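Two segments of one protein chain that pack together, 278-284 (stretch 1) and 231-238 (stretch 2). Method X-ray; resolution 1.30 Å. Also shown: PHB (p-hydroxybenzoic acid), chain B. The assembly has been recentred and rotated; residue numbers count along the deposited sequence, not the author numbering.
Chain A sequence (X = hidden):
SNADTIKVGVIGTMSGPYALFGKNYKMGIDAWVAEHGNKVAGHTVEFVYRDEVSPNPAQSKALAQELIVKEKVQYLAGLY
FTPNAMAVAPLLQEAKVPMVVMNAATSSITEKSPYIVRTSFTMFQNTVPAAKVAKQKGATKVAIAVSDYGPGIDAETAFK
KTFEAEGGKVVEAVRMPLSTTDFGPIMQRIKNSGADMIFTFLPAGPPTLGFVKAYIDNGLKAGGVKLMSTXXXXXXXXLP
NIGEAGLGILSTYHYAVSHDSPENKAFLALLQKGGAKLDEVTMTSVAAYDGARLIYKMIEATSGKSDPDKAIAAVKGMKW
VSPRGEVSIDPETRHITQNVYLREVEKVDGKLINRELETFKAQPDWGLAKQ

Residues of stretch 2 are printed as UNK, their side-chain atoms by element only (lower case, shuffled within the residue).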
# COMPACT_ATOMS: atom_id res chain seq x y z
N LEU A 278 -5.32 -17.52 -5.05
CA LEU A 278 -4.86 -16.40 -5.95
C LEU A 278 -5.84 -15.24 -6.05
O LEU A 278 -5.40 -14.11 -6.09
CB LEU A 278 -4.60 -16.82 -7.41
CG LEU A 278 -3.46 -17.64 -7.93
CD1 LEU A 278 -3.48 -17.70 -9.45
CD2 LEU A 278 -2.14 -17.07 -7.46
N ASP A 279 -7.15 -15.51 -6.08
CA ASP A 279 -8.11 -14.42 -6.27
C ASP A 279 -8.34 -13.64 -4.99
O ASP A 279 -9.18 -12.75 -4.98
CB ASP A 279 -9.45 -14.91 -6.81
CG ASP A 279 -10.18 -15.88 -5.87
OD1 ASP A 279 -9.83 -16.06 -4.70
OD2 ASP A 279 -11.16 -16.49 -6.31
N GLU A 280 -7.58 -13.96 -3.92
CA GLU A 280 -7.65 -13.17 -2.69
C GLU A 280 -6.39 -12.36 -2.49
O GLU A 280 -6.30 -11.60 -1.53
CB GLU A 280 -7.89 -14.07 -1.49
CG GLU A 280 -9.24 -14.79 -1.57
CD GLU A 280 -9.76 -15.31 -0.23
OE1 GLU A 280 -8.97 -15.50 0.74
OE2 GLU A 280 -10.99 -15.55 -0.15
N VAL A 281 -5.40 -12.50 -3.38
CA VAL A 281 -4.10 -11.83 -3.18
C VAL A 281 -4.17 -10.33 -3.50
O VAL A 281 -4.69 -9.94 -4.55
CB VAL A 281 -3.02 -12.52 -4.05
CG1 VAL A 281 -1.70 -11.77 -3.96
CG2 VAL A 281 -2.83 -13.95 -3.57
N THR A 282 -3.64 -9.53 -2.59
CA THR A 282 -3.65 -8.04 -2.67
C THR A 282 -2.19 -7.53 -2.45
O THR A 282 -1.29 -8.31 -2.00
CB THR A 282 -4.56 -7.36 -1.53
OG1 THR A 282 -3.94 -7.61 -0.24
CG2 THR A 282 -5.94 -7.90 -1.48
N MSE A 283 -2.01 -6.23 -2.62
CA MSE A 283 -0.69 -5.62 -2.41
C MSE A 283 -0.15 -5.79 -1.00
O MSE A 283 1.08 -5.80 -0.83
CB MSE A 283 -0.78 -4.11 -2.77
CG MSE A 283 -1.43 -3.21 -1.71
SE MSE A 283 -3.33 -3.59 -1.34
CE MSE A 283 -3.75 -1.95 -0.41
N THR A 284 -1.00 -5.91 0.03
CA THR A 284 -0.46 -6.04 1.39
C THR A 284 0.32 -7.36 1.57
O THR A 284 1.18 -7.44 2.44
CB THR A 284 -1.53 -5.88 2.44
OG1 THR A 284 -2.62 -6.78 2.19
CG2 THR A 284 -2.07 -4.44 2.48
N UNK A 231 -3.42 2.43 -7.49
CA UNK A 231 -3.86 1.01 -7.53
C UNK A 231 -4.70 0.59 -6.34
O UNK A 231 -5.36 -0.44 -6.39
N UNK A 232 -4.74 1.41 -5.28
CA UNK A 232 -5.65 1.18 -4.16
C UNK A 232 -7.08 1.01 -4.62
O UNK A 232 -7.87 0.35 -3.94
o UNK A 232 -3.62 2.00 -1.93
c UNK A 232 -4.14 2.67 -2.84
c UNK A 232 -5.57 2.40 -3.23
o UNK A 232 -3.51 3.51 -3.52
N UNK A 233 -7.42 1.65 -5.73
CA UNK A 233 -8.82 1.75 -6.15
C UNK A 233 -9.28 0.54 -6.97
O UNK A 233 -10.48 0.35 -7.15
c UNK A 233 -9.02 3.10 -6.88
c UNK A 233 -10.45 3.27 -7.37
c UNK A 233 -8.60 4.27 -5.97
N UNK A 234 -8.33 -0.30 -7.43
CA UNK A 234 -8.62 -1.42 -8.32
C UNK A 234 -7.88 -2.67 -7.88
O UNK A 234 -7.41 -3.46 -8.67
c UNK A 234 -6.95 -0.53 -9.97
c UNK A 234 -9.41 -0.12 -10.32
c UNK A 234 -8.36 -1.09 -9.79
N UNK A 235 -7.85 -2.93 -6.58
CA UNK A 235 -7.20 -4.14 -6.09
C UNK A 235 -7.82 -5.38 -6.69
O UNK A 235 -9.03 -5.48 -6.91
c UNK A 235 -7.11 -4.24 -4.57
o UNK A 235 -8.40 -4.27 -4.01
c UNK A 235 -6.30 -3.06 -4.00
N UNK A 236 -6.96 -6.38 -6.96
CA UNK A 236 -7.36 -7.53 -7.75
C UNK A 236 -8.61 -8.24 -7.23
O UNK A 236 -9.45 -8.64 -8.04
c UNK A 236 -5.18 -7.93 -9.01
c UNK A 236 -4.13 -7.00 -8.42
o UNK A 236 -4.19 -6.60 -7.20
o UNK A 236 -3.23 -6.65 -9.19
c UNK A 236 -6.17 -8.47 -7.98
N UNK A 237 -8.71 -8.48 -5.90
CA UNK A 237 -9.91 -9.23 -5.47
C UNK A 237 -11.22 -8.52 -5.71
O UNK A 237 -12.27 -9.18 -5.73
c UNK A 237 -7.74 -8.31 -4.82
c UNK A 237 -8.14 -9.42 -3.90
c UNK A 237 -9.67 -9.45 -3.98
N UNK A 238 -11.20 -7.22 -5.94
CA UNK A 238 -12.45 -6.51 -6.29
C UNK A 238 -12.69 -6.41 -7.77
O UNK A 238 -13.78 -6.02 -8.16
c UNK A 238 -13.29 -5.24 -4.25
o UNK A 238 -13.13 -4.31 -3.45
c UNK A 238 -12.55 -5.16 -5.60
o UNK A 238 -14.09 -6.18 -4.01
C1' PHB B . -3.52 4.54 4.61
O1' PHB B . -2.37 5.02 4.61
O2' PHB B . -4.38 4.79 5.52
C1 PHB B . -3.90 3.68 3.45
C2 PHB B . -3.26 3.83 2.20
C3 PHB B . -3.65 3.07 1.12
C4 PHB B . -4.70 2.19 1.23
C5 PHB B . -5.35 2.03 2.44
C6 PHB B . -4.98 2.78 3.55
O4 PHB B . -5.15 1.46 0.19
O HOH W 1 -3.96 -5.55 -4.42

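Position 231 has no side-chain atoms at all, and nothing of stretch 1 lies near the place where a CB would sit. It is Gly 231, and its O accepts from the backbone N of position 234 at 3.1 Å, closing a short 3-10 turn.

Position 232 carries two carbons, the second bearing two oxygens: a short carboxylate. Its CA-to-CB bond points sideways, yet the end of the chain comes nearer to stretch 1. This is Asp 232. Its OD1 lies 4.2 Å from CE of Met 283, a selenomethionine, and accepts a hydrogen bond from O4 of p-hydroxybenzoic acid at 2.7 Å. Met 283 CE is also 3.7 Å from that same ligand O4, so the phenol end of the ligand meets both stretches.

Positions 233 and 234 each show three carbons, one carrying the other two, the branch starting at CB. Both are valines, Val 233 and Val 234. Their side chains stay more than 9 Å from stretch 1; though buried, they belong to other packing.

At position 235 CB carries one oxygen and one carbon, and the CA-to-CB bond points toward stretch 1. The branch identifies Thr 235. Its methyl CG2 lies 4.0 Å from SE of Met 283, an apolar touch, while its backbone O accepts from N of position 238 at 2.9 Å and so holds the next turn.

Position 236 has an unbranched run of three carbons ending in two oxygens: Glu 236. Its CA-to-CB bond points toward stretch 1, and CB sits 4.0 Å from Val 281 O. With chi1 m and chi2 p, the chain bends so that OE1 takes a hydrogen bond from a water at 3.0 Å; the same water accepts from Met 283 N at 2.7 Å. The water thus links a carboxylate to a backbone NH across a gap too wide for a direct bond.

At position 237 three carbons close a ring onto the backbone N, which can only be Pro 237. It is the most covered residue of the contact. Its CB is 3.5 Å from Asp 279 O, its CG 3.7 Å from Glu 280 C and 3.6 Å from Thr 282 CG2, and its CD 3.5 Å from Val 281 O.

Position 238 shows two carbons, the second with two oxygens; its CA-to-CB bond points away from stretch 1, and the side chain touches none of it: Asp 238.

The rule here is shape before polarity. No direct hydrogen bond joins the stretches; a compact proline ring lies against the backbone and a threonine methyl of stretch 1, with the Met 283 side chain making a second patch against Thr 235. Thr 282 serves both needs: its methyl packs on Pro 237, while its OG1 caps the following helix through a weak bond from Thr 284 N at 3.4 Å. One water supplies the polar link, and the ligand meets the contact at its Asp 232 end.

Stretch 2 231-238: GDVVTEPD
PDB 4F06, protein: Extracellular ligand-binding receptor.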